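Local structure of vacuolar protein sorting-associated protein VTA1 (Saccharomyces cerevisiae, 2RKK) at residues I24-Q29 with T82-Q87; Y31-I36 with T51-T56; F97-Y102 with D127-I132; C131-W136 with S147-I152. The protein probably acts in protein transport at endosomes, in the multivesicular body sorting pathway, through an N-terminal domain with an MIT motif. All coordinates share one frame; numbering follows the deposited sequence.

Contact 1 of 4, residues I24-Q29 with T82-Q87; sequences IGYYLQ and TLIHDQ
The tight part of this contact is at Tyr27. Its CG lies beside the backbone N and anti to the carbonyl carbon, and the ring carries the hydroxyl across to residues 82-87. There Tyr27 OH donates a hydrogen bond to Leu83 O at 2.7 Å. The donor lies in the carbonyl plane, on a lone pair, with a C=O...O angle of 134°. Leu83 O in turn lies at the edge of the Tyr27 ring, in its plane. Tyr26 packs within the same helix, with CD2 3.4 Å above the Tyr27 ring plane and over its centre. Its CG is anti to the backbone N (chi1 168°), so the phenol heads for Ile84. Tyr26 CE2 is 3.8 Å from Ile84 CG2, which approaches the ring obliquely. The two tyrosines link helix 22-36 of the all-helical, MIT-type domain to the short helix 82-85. Phe60 of helix 44-62 stacks on Tyr26 and also touches Ile84, and Trp136 meets the Tyr27 ring edge-to-face. The looser part is at Gln87, a partly exposed residue. The chain bends at chi2 and brings NE2 to Tyr27 OH, but the bond is weak, at 3.4 Å from Gln87 NE2 to Tyr27 OH. The stronger polar partner of Gln87 is Trp136, whose NE1 is hydrogen-bonded to OE1. On the solvent side, His85 and Asp86 point away from helix 22-36. Asp86 is the N-cap of helix 87-110, with OD1 accepting from the backbone N of Glu88.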
# COMPACT_ATOMS: atom_id res chain seq x y z
N ILE A 24 -5.39 3.03 0.04
CA ILE A 24 -6.26 2.40 -0.95
C ILE A 24 -7.72 2.63 -0.51
O ILE A 24 -8.50 3.24 -1.25
CB ILE A 24 -6.02 0.86 -1.07
CG1 ILE A 24 -4.53 0.53 -1.18
CG2 ILE A 24 -6.69 0.33 -2.31
CD1 ILE A 24 -3.89 0.97 -2.46
N GLY A 25 -8.08 2.16 0.68
CA GLY A 25 -9.44 2.31 1.17
C GLY A 25 -9.88 3.76 1.21
O GLY A 25 -11.07 4.06 1.15
N TYR A 26 -8.90 4.66 1.33
CA TYR A 26 -9.20 6.09 1.37
C TYR A 26 -9.88 6.46 0.06
O TYR A 26 -11.02 6.92 0.04
CB TYR A 26 -7.90 6.88 1.52
CG TYR A 26 -8.04 8.37 1.29
CD1 TYR A 26 -8.78 9.18 2.18
CD2 TYR A 26 -7.37 8.99 0.21
CE1 TYR A 26 -8.84 10.57 2.02
CE2 TYR A 26 -7.42 10.37 0.04
CZ TYR A 26 -8.16 11.16 0.95
OH TYR A 26 -8.19 12.53 0.80
N TYR A 27 -9.17 6.23 -1.03
CA TYR A 27 -9.64 6.52 -2.37
C TYR A 27 -10.87 5.74 -2.78
O TYR A 27 -11.70 6.24 -3.56
CB TYR A 27 -8.50 6.34 -3.35
CG TYR A 27 -7.51 7.47 -3.20
CD1 TYR A 27 -6.19 7.24 -2.78
CD2 TYR A 27 -7.88 8.78 -3.48
CE1 TYR A 27 -5.28 8.30 -2.65
CE2 TYR A 27 -6.99 9.83 -3.36
CZ TYR A 27 -5.70 9.59 -2.95
OH TYR A 27 -4.84 10.65 -2.86
N LEU A 28 -11.00 4.52 -2.27
CA LEU A 28 -12.17 3.72 -2.56
C LEU A 28 -13.37 4.45 -2.01
O LEU A 28 -14.43 4.47 -2.62
CB LEU A 28 -12.06 2.36 -1.89
CG LEU A 28 -11.33 1.32 -2.72
CD1 LEU A 28 -11.30 -0.02 -1.98
CD2 LEU A 28 -12.05 1.18 -4.06
N GLN A 29 -13.19 5.09 -0.86
CA GLN A 29 -14.29 5.80 -0.23
C GLN A 29 -14.66 7.04 -0.97
O GLN A 29 -15.84 7.31 -1.23
CB GLN A 29 -13.91 6.17 1.20
CG GLN A 29 -13.87 4.99 2.11
CD GLN A 29 -13.18 5.30 3.39
OE1 GLN A 29 -13.74 5.94 4.28
NE2 GLN A 29 -11.92 4.87 3.50
N THR A 82 2.34 12.96 0.28
CA THR A 82 2.34 13.17 -1.16
C THR A 82 1.36 12.29 -1.93
O THR A 82 0.91 12.66 -3.01
CB THR A 82 3.74 12.94 -1.72
OG1 THR A 82 4.54 12.26 -0.73
CG2 THR A 82 4.38 14.26 -2.07
N LEU A 83 1.02 11.14 -1.35
CA LEU A 83 0.09 10.20 -1.95
C LEU A 83 -1.35 10.63 -1.71
O LEU A 83 -2.28 10.02 -2.23
CB LEU A 83 0.28 8.81 -1.36
CG LEU A 83 1.47 8.02 -1.86
CD1 LEU A 83 1.55 6.69 -1.13
CD2 LEU A 83 1.31 7.80 -3.36
N ILE A 84 -1.52 11.66 -0.90
CA ILE A 84 -2.84 12.17 -0.59
C ILE A 84 -2.98 13.58 -1.13
O ILE A 84 -4.09 14.07 -1.37
CB ILE A 84 -3.10 12.20 0.92
CG1 ILE A 84 -2.80 10.84 1.52
CG2 ILE A 84 -4.56 12.55 1.18
CD1 ILE A 84 -2.97 10.82 3.03
N HIS A 85 -1.85 14.25 -1.31
CA HIS A 85 -1.86 15.61 -1.83
C HIS A 85 -1.57 15.66 -3.33
O HIS A 85 -2.08 16.54 -4.01
CB HIS A 85 -0.88 16.49 -1.05
CG HIS A 85 -1.28 16.70 0.38
ND1 HIS A 85 -2.52 17.17 0.75
CD2 HIS A 85 -0.61 16.47 1.54
CE1 HIS A 85 -2.61 17.22 2.06
NE2 HIS A 85 -1.46 16.80 2.57
N ASP A 86 -0.77 14.72 -3.84
CA ASP A 86 -0.44 14.69 -5.27
C ASP A 86 -1.28 13.66 -6.01
O ASP A 86 -0.91 12.49 -6.09
CB ASP A 86 1.04 14.35 -5.48
CG ASP A 86 1.51 14.62 -6.92
OD1 ASP A 86 0.69 14.55 -7.85
OD2 ASP A 86 2.70 14.90 -7.11
N GLN A 87 -2.41 14.09 -6.57
CA GLN A 87 -3.29 13.18 -7.28
C GLN A 87 -2.61 12.41 -8.42
O GLN A 87 -3.11 11.37 -8.86
CB GLN A 87 -4.51 13.95 -7.80
CG GLN A 87 -5.33 14.56 -6.67
CD GLN A 87 -5.74 13.53 -5.62
OE1 GLN A 87 -6.60 12.68 -5.87
NE2 GLN A 87 -5.10 13.59 -4.45

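Contact 2 of 4, residues Y31-I36 with T51-T56; sequences YAVELI and TELLDT
Val33 sets its CG2 methyl against the base of Leu53, with Val33 CG2 3.5 Å from Leu53 CB. The two side chains slide past each other in opposite directions. Their CA atoms are the closest pair of the two segments, 6.5 Å apart. The valine straddles two leucines. CG1, anti to the backbone N, faces Leu54, with Val33 CG1 4.1 Å from Leu54 CD2. CG2, beside the backbone N, faces Leu53. An alanine at Val33 would lose both methyls and would probably loosen the packing against Leu53 and Leu54. Leu53 CD1 reaches further, to Ala32 CB and to Ile36 CD1, each at 4.0 Å. With Val33, Leu53 thus touches three residues of 31-36; Gln29, a turn earlier, lies against Leu53 as well. Leu54 covers the exposed margin of the contact, while Ala32, Val33, Ile36 and Leu53 are buried. Val9 and Val10 of helix 2-18 also pack on Ala32. The contact between the segments is wholly apolar. Their axes approach to 9.6 Å, and their directions differ by 149°. This is antiparallel packing of two helices consecutive in the chain, a helical hairpin, as in the helical bundles of MIT domains.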
# COMPACT_ATOMS: atom_id res chain seq x y z
N TYR A 31 -14.20 7.62 -3.88
CA TYR A 31 -14.83 7.15 -5.10
C TYR A 31 -16.32 6.90 -4.79
O TYR A 31 -17.19 7.52 -5.40
CB TYR A 31 -14.09 5.88 -5.61
CG TYR A 31 -14.78 5.09 -6.71
CD1 TYR A 31 -15.44 5.74 -7.77
CD2 TYR A 31 -14.80 3.69 -6.68
CE1 TYR A 31 -16.11 5.02 -8.77
CE2 TYR A 31 -15.45 2.95 -7.67
CZ TYR A 31 -16.11 3.63 -8.71
OH TYR A 31 -16.81 2.95 -9.68
N ALA A 32 -16.61 6.04 -3.81
CA ALA A 32 -17.99 5.73 -3.41
C ALA A 32 -18.78 7.01 -3.14
O ALA A 32 -19.97 7.09 -3.43
CB ALA A 32 -18.01 4.86 -2.16
N VAL A 33 -18.11 8.01 -2.59
CA VAL A 33 -18.77 9.26 -2.31
C VAL A 33 -19.28 9.90 -3.61
O VAL A 33 -20.46 10.21 -3.71
CB VAL A 33 -17.82 10.24 -1.59
CG1 VAL A 33 -18.57 11.46 -1.13
CG2 VAL A 33 -17.18 9.55 -0.40
N GLU A 34 -18.39 10.07 -4.59
CA GLU A 34 -18.75 10.68 -5.88
C GLU A 34 -19.83 9.86 -6.56
O GLU A 34 -20.68 10.37 -7.29
CB GLU A 34 -17.52 10.77 -6.79
CG GLU A 34 -16.34 11.40 -6.08
CD GLU A 34 -15.40 12.16 -7.00
OE1 GLU A 34 -15.15 11.68 -8.13
OE2 GLU A 34 -14.91 13.25 -6.57
N LEU A 35 -19.80 8.57 -6.29
CA LEU A 35 -20.76 7.66 -6.86
C LEU A 35 -22.18 7.95 -6.33
O LEU A 35 -23.14 7.90 -7.09
CB LEU A 35 -20.35 6.24 -6.50
CG LEU A 35 -20.50 5.18 -7.57
CD1 LEU A 35 -19.79 5.58 -8.85
CD2 LEU A 35 -19.96 3.91 -7.01
N ILE A 36 -22.29 8.26 -5.04
CA ILE A 36 -23.57 8.56 -4.39
C ILE A 36 -24.07 9.97 -4.75
O ILE A 36 -25.24 10.16 -5.09
CB ILE A 36 -23.41 8.46 -2.84
CG1 ILE A 36 -23.19 7.00 -2.45
CG2 ILE A 36 -24.63 9.07 -2.11
CD1 ILE A 36 -22.75 6.77 -1.03
N THR A 51 -22.22 11.55 4.08
CA THR A 51 -21.75 12.23 5.29
C THR A 51 -20.76 11.38 6.08
O THR A 51 -19.68 11.86 6.48
CB THR A 51 -22.93 12.59 6.22
OG1 THR A 51 -23.85 13.45 5.53
CG2 THR A 51 -22.43 13.30 7.48
N GLU A 52 -21.12 10.13 6.29
CA GLU A 52 -20.28 9.20 7.03
C GLU A 52 -18.97 9.04 6.29
O GLU A 52 -17.89 9.07 6.90
CB GLU A 52 -20.99 7.86 7.16
CG GLU A 52 -20.31 6.89 8.08
CD GLU A 52 -21.23 5.77 8.51
OE1 GLU A 52 -20.81 4.95 9.37
OE2 GLU A 52 -22.38 5.70 8.00
N LEU A 53 -19.07 8.88 4.97
CA LEU A 53 -17.89 8.73 4.12
C LEU A 53 -16.98 9.97 4.17
O LEU A 53 -15.78 9.84 4.43
CB LEU A 53 -18.34 8.42 2.68
CG LEU A 53 -18.62 6.93 2.40
CD1 LEU A 53 -19.42 6.73 1.10
CD2 LEU A 53 -17.28 6.20 2.31
N LEU A 54 -17.56 11.15 3.96
CA LEU A 54 -16.80 12.40 4.00
C LEU A 54 -16.14 12.64 5.35
O LEU A 54 -15.03 13.19 5.45
CB LEU A 54 -17.71 13.60 3.68
CG LEU A 54 -18.10 13.73 2.21
CD1 LEU A 54 -19.20 14.73 2.02
CD2 LEU A 54 -16.87 14.11 1.43
N ASP A 55 -16.83 12.22 6.40
CA ASP A 55 -16.34 12.36 7.75
C ASP A 55 -15.07 11.53 7.88
O ASP A 55 -14.03 12.02 8.35
CB ASP A 55 -17.37 11.84 8.73
CG ASP A 55 -17.09 12.26 10.14
OD1 ASP A 55 -15.94 12.06 10.61
OD2 ASP A 55 -18.01 12.80 10.79
N THR A 56 -15.16 10.28 7.47
CA THR A 56 -14.01 9.39 7.55
C THR A 56 -12.89 9.91 6.67
O THR A 56 -11.74 10.01 7.10
CB THR A 56 -14.37 8.00 7.07
OG1 THR A 56 -15.66 7.65 7.56
CG2 THR A 56 -13.36 7.02 7.57

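Contact 3 of 4, residues F97-Y102 with D127-I132; sequences FTMSLY and DLFSCI
Segments 97-102 and 127-132 are helical and run antiparallel, with axes 10.1 Å apart at closest and directions 152° apart. The closest CA atoms, those of Thr98 and Leu128, are 6.2 Å apart. Thr98 sits at the centre. Its CG2 is anti to the backbone N and lies over one face of the Phe129 ring, 3.7 Å from the ring centroid, a CH-pi contact. Its OG1, hydrogen-bonded to Met94 O in the same helix, faces Leu128 CB and Ile132 CD1. The edge of Phe129 meets the face of Tyr102 in a T-shaped pair, with centroids 5.1 Å apart and planes at 76°. Met99 points away at first but bends at chi2 and chi3. Met99 SD lies at the edge of Phe129, 5.3 Å from the ring centroid, a Met-aromatic contact; Met99 CE packs 3.5 Å from Phe129 CE2. On another side, Leu128 CD1 meets Leu101 CD2 at 3.6 Å and the edge of the Phe97 ring. Phe97 and Leu101 also pack on Met80 of the second subunit, and Ile152 of helix 142-163 touches Phe129. The whole is an aromatic-rich core between two consecutive helices, a helical hairpin within an all-helical MIT-type domain.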
# COMPACT_ATOMS: atom_id res chain seq x y z
N PHE A 97 -0.74 -0.86 -7.63
CA PHE A 97 -1.28 -1.82 -6.68
C PHE A 97 -2.38 -2.66 -7.34
O PHE A 97 -2.32 -3.90 -7.32
CB PHE A 97 -1.86 -1.12 -5.46
CG PHE A 97 -2.66 -2.04 -4.58
CD1 PHE A 97 -2.06 -2.72 -3.52
CD2 PHE A 97 -4.00 -2.28 -4.85
CE1 PHE A 97 -2.78 -3.62 -2.74
CE2 PHE A 97 -4.74 -3.18 -4.09
CZ PHE A 97 -4.12 -3.85 -3.03
N THR A 98 -3.39 -1.99 -7.90
CA THR A 98 -4.52 -2.68 -8.56
C THR A 98 -4.06 -3.62 -9.66
O THR A 98 -4.62 -4.71 -9.85
CB THR A 98 -5.52 -1.69 -9.20
OG1 THR A 98 -6.09 -0.85 -8.19
CG2 THR A 98 -6.66 -2.46 -9.91
N MET A 99 -3.05 -3.19 -10.40
CA MET A 99 -2.53 -3.98 -11.50
C MET A 99 -1.86 -5.25 -10.97
O MET A 99 -2.09 -6.34 -11.49
CB MET A 99 -1.57 -3.12 -12.32
CG MET A 99 -1.45 -3.51 -13.78
SD MET A 99 -3.05 -3.61 -14.69
CE MET A 99 -3.52 -1.89 -14.74
N SER A 100 -1.05 -5.15 -9.92
CA SER A 100 -0.39 -6.34 -9.41
C SER A 100 -1.43 -7.36 -8.95
O SER A 100 -1.26 -8.58 -9.12
CB SER A 100 0.56 -5.97 -8.28
OG SER A 100 1.62 -5.15 -8.78
N LEU A 101 -2.52 -6.87 -8.39
CA LEU A 101 -3.60 -7.74 -7.94
C LEU A 101 -4.30 -8.37 -9.17
O LEU A 101 -4.48 -9.59 -9.25
CB LEU A 101 -4.60 -6.94 -7.11
CG LEU A 101 -6.00 -7.52 -6.97
CD1 LEU A 101 -5.94 -8.92 -6.43
CD2 LEU A 101 -6.80 -6.61 -6.09
N TYR A 102 -4.68 -7.51 -10.12
CA TYR A 102 -5.35 -7.95 -11.34
C TYR A 102 -4.54 -9.06 -12.04
O TYR A 102 -5.03 -10.16 -12.27
CB TYR A 102 -5.54 -6.76 -12.30
CG TYR A 102 -6.17 -7.11 -13.63
CD1 TYR A 102 -7.50 -7.53 -13.70
CD2 TYR A 102 -5.42 -7.08 -14.80
CE1 TYR A 102 -8.08 -7.91 -14.91
CE2 TYR A 102 -5.98 -7.46 -16.02
CZ TYR A 102 -7.31 -7.88 -16.06
OH TYR A 102 -7.86 -8.29 -17.26
N ASP A 127 -13.85 -2.74 -9.05
CA ASP A 127 -14.03 -1.51 -8.28
C ASP A 127 -12.76 -0.65 -8.21
O ASP A 127 -12.84 0.58 -8.24
CB ASP A 127 -14.51 -1.81 -6.85
CG ASP A 127 -15.93 -2.41 -6.81
OD1 ASP A 127 -16.81 -1.96 -7.58
OD2 ASP A 127 -16.17 -3.32 -5.99
N LEU A 128 -11.60 -1.28 -8.10
CA LEU A 128 -10.35 -0.53 -8.06
C LEU A 128 -10.19 0.17 -9.40
O LEU A 128 -9.96 1.38 -9.46
CB LEU A 128 -9.15 -1.47 -7.83
CG LEU A 128 -9.11 -2.12 -6.46
CD1 LEU A 128 -8.04 -3.20 -6.44
CD2 LEU A 128 -8.82 -1.06 -5.40
N PHE A 129 -10.29 -0.59 -10.48
CA PHE A 129 -10.19 -0.01 -11.81
C PHE A 129 -11.19 1.14 -11.98
O PHE A 129 -10.83 2.23 -12.42
CB PHE A 129 -10.41 -1.08 -12.90
CG PHE A 129 -9.21 -1.96 -13.13
CD1 PHE A 129 -9.34 -3.35 -13.18
CD2 PHE A 129 -7.94 -1.40 -13.28
CE1 PHE A 129 -8.21 -4.16 -13.37
CE2 PHE A 129 -6.81 -2.20 -13.48
CZ PHE A 129 -6.94 -3.59 -13.52
N SER A 130 -12.45 0.89 -11.62
CA SER A 130 -13.50 1.90 -11.72
C SER A 130 -13.17 3.16 -10.93
O SER A 130 -13.45 4.29 -11.36
CB SER A 130 -14.82 1.35 -11.22
OG SER A 130 -15.20 0.23 -11.98
N CYS A 131 -12.59 2.94 -9.76
CA CYS A 131 -12.20 4.02 -8.88
C CYS A 131 -11.17 4.87 -9.60
O CYS A 131 -11.35 6.08 -9.75
CB CYS A 131 -11.63 3.43 -7.58
SG CYS A 131 -10.76 4.58 -6.52
N ILE A 132 -10.09 4.24 -10.07
CA ILE A 132 -9.04 4.94 -10.79
C ILE A 132 -9.58 5.77 -11.97
O ILE A 132 -9.20 6.93 -12.14
CB ILE A 132 -7.98 3.94 -11.30
CG1 ILE A 132 -7.26 3.32 -10.10
CG2 ILE A 132 -7.00 4.64 -12.24
CD1 ILE A 132 -6.67 1.95 -10.35

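Contact 4 of 4, residues C131-W136 with S147-I152; sequences CILHLW and SLQKRI
Leu133 and Leu148 take the same first torsion. In each, CG lies beside the backbone N and anti to the carbonyl carbon (chi1 -65° and -63°), and the second torsion is extended. The two side chains thus reach across between the helices and slide past each other in opposite directions. Leu133 CD2 lies 3.7 Å from Leu148 CB. The other branch, CD1, meets Ile152 tip to tip, with Leu133 CD1 3.7 Å from Ile152 CD1. It also touches the aliphatic part of Gln149, at 4.2 Å from Leu133 CD1 to Gln149 CG, at the exposed margin. Ile132 adds its CG2, which is 4.0 Å from Leu148 CD1 and meets that leucine at about a right angle. An alanine at Leu133 would lose both methyl branches and would probably weaken the packing on Leu148 and remove the tip-to-tip contact with Ile152. Leu148 and Ile152 also touch Phe129, one turn before Leu133 on helix 116-135. Ile140, in the connection between the helices, packs on Ile132 and Leu133. The helix ends near this point, and Trp136 is the first residue after it to leave helical angles. The axes of segments 131-135 and 147-152 come within 10.6 Å, and their directions differ by 143°. This is antiparallel packing near the turn of a helical hairpin, formed by helices 116-135 and 142-163 of the all-helical domain.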
# COMPACT_ATOMS: atom_id res chain seq x y z
N CYS A 131 -12.59 2.94 -9.76
CA CYS A 131 -12.20 4.02 -8.88
C CYS A 131 -11.17 4.87 -9.60
O CYS A 131 -11.35 6.08 -9.75
CB CYS A 131 -11.63 3.43 -7.58
SG CYS A 131 -10.76 4.58 -6.52
N ILE A 132 -10.09 4.24 -10.07
CA ILE A 132 -9.04 4.94 -10.79
C ILE A 132 -9.58 5.77 -11.97
O ILE A 132 -9.20 6.93 -12.14
CB ILE A 132 -7.98 3.94 -11.30
CG1 ILE A 132 -7.26 3.32 -10.10
CG2 ILE A 132 -7.00 4.64 -12.24
CD1 ILE A 132 -6.67 1.95 -10.35
N LEU A 133 -10.47 5.19 -12.77
CA LEU A 133 -11.03 5.90 -13.91
C LEU A 133 -11.90 7.10 -13.51
O LEU A 133 -11.83 8.17 -14.11
CB LEU A 133 -11.87 4.97 -14.79
CG LEU A 133 -11.18 3.83 -15.52
CD1 LEU A 133 -12.21 2.82 -15.97
CD2 LEU A 133 -10.37 4.35 -16.69
N HIS A 134 -12.73 6.90 -12.49
CA HIS A 134 -13.62 7.96 -12.04
C HIS A 134 -12.90 9.12 -11.36
O HIS A 134 -13.10 10.27 -11.74
CB HIS A 134 -14.68 7.37 -11.11
CG HIS A 134 -15.75 8.35 -10.72
ND1 HIS A 134 -17.09 8.10 -10.93
CD2 HIS A 134 -15.69 9.56 -10.10
CE1 HIS A 134 -17.81 9.11 -10.45
NE2 HIS A 134 -16.98 10.00 -9.94
N LEU A 135 -12.05 8.83 -10.39
CA LEU A 135 -11.37 9.91 -9.69
C LEU A 135 -10.40 10.70 -10.56
O LEU A 135 -10.29 11.92 -10.42
CB LEU A 135 -10.62 9.37 -8.46
CG LEU A 135 -11.51 8.84 -7.33
CD1 LEU A 135 -10.66 8.43 -6.15
CD2 LEU A 135 -12.52 9.89 -6.93
N TRP A 136 -9.73 10.02 -11.48
CA TRP A 136 -8.74 10.68 -12.31
C TRP A 136 -8.96 10.57 -13.81
O TRP A 136 -8.17 9.94 -14.49
CB TRP A 136 -7.36 10.11 -11.95
CG TRP A 136 -7.08 10.23 -10.48
CD1 TRP A 136 -6.90 11.38 -9.79
CD2 TRP A 136 -6.97 9.16 -9.53
NE1 TRP A 136 -6.68 11.11 -8.46
CE2 TRP A 136 -6.71 9.75 -8.27
CE3 TRP A 136 -7.06 7.77 -9.61
CZ2 TRP A 136 -6.54 9.00 -7.10
CZ3 TRP A 136 -6.89 7.02 -8.45
CH2 TRP A 136 -6.63 7.64 -7.21
N SER A 147 -7.54 0.91 -21.97
CA SER A 147 -6.89 -0.28 -21.43
C SER A 147 -7.61 -0.73 -20.17
O SER A 147 -7.97 -1.89 -20.02
CB SER A 147 -5.42 0.01 -21.11
OG SER A 147 -4.73 0.47 -22.26
N LEU A 148 -7.83 0.22 -19.26
CA LEU A 148 -8.51 -0.05 -18.01
C LEU A 148 -9.95 -0.44 -18.23
O LEU A 148 -10.44 -1.35 -17.58
CB LEU A 148 -8.46 1.16 -17.10
CG LEU A 148 -7.05 1.56 -16.68
CD1 LEU A 148 -7.15 2.73 -15.70
CD2 LEU A 148 -6.36 0.36 -16.04
N GLN A 149 -10.63 0.25 -19.15
CA GLN A 149 -12.02 -0.08 -19.40
C GLN A 149 -12.09 -1.52 -19.91
O GLN A 149 -13.08 -2.21 -19.68
CB GLN A 149 -12.63 0.85 -20.45
CG GLN A 149 -12.48 2.30 -20.13
CD GLN A 149 -13.17 3.18 -21.15
OE1 GLN A 149 -13.00 3.00 -22.37
NE2 GLN A 149 -13.95 4.14 -20.67
N LYS A 150 -11.03 -1.97 -20.58
CA LYS A 150 -10.99 -3.34 -21.12
C LYS A 150 -10.73 -4.36 -20.02
O LYS A 150 -11.26 -5.47 -20.05
CB LYS A 150 -9.88 -3.49 -22.18
CG LYS A 150 -10.03 -2.61 -23.44
CD LYS A 150 -11.17 -3.03 -24.35
CE LYS A 150 -11.72 -1.84 -25.18
NZ LYS A 150 -10.68 -1.05 -25.92
N ARG A 151 -9.89 -3.98 -19.06
CA ARG A 151 -9.57 -4.87 -17.95
C ARG A 151 -10.82 -5.10 -17.12
O ARG A 151 -11.05 -6.21 -16.64
CB ARG A 151 -8.44 -4.29 -17.12
CG ARG A 151 -7.14 -4.25 -17.89
CD ARG A 151 -6.00 -4.00 -16.94
NE ARG A 151 -5.21 -2.80 -17.26
CZ ARG A 151 -4.25 -2.76 -18.17
NH1 ARG A 151 -3.94 -3.85 -18.86
NH2 ARG A 151 -3.56 -1.64 -18.37
N ILE A 152 -11.62 -4.06 -16.96
CA ILE A 152 -12.85 -4.20 -16.21
C ILE A 152 -13.75 -5.16 -16.95
O ILE A 152 -14.30 -6.08 -16.36
CB ILE A 152 -13.56 -2.85 -16.06
CG1 ILE A 152 -12.71 -1.93 -15.18
CG2 ILE A 152 -14.95 -3.07 -15.49
CD1 ILE A 152 -13.26 -0.54 -14.99

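Contacts 1, 2 and 3 are buried, and contact 4 is partly exposed. Contact 3 lies closest to the centre of the chain and is rich in aromatic rings. Contacts 2 and 4 are aliphatic. Contact 1 stands apart because a tyrosine hydroxyl bonds to the backbone. Contacts 1 and 2 share helix 22-36, and Gln29 touches Leu53 and Thr56. Contacts 3 and 4 share helix 116-135, their centres are about 8 Å apart, and Arg151 lies against Met99, Tyr102 and Phe129. Tyr31 packs on Ser130 and Cys131, joining the two pairs. Contacts 1 and 3 also meet the second subunit.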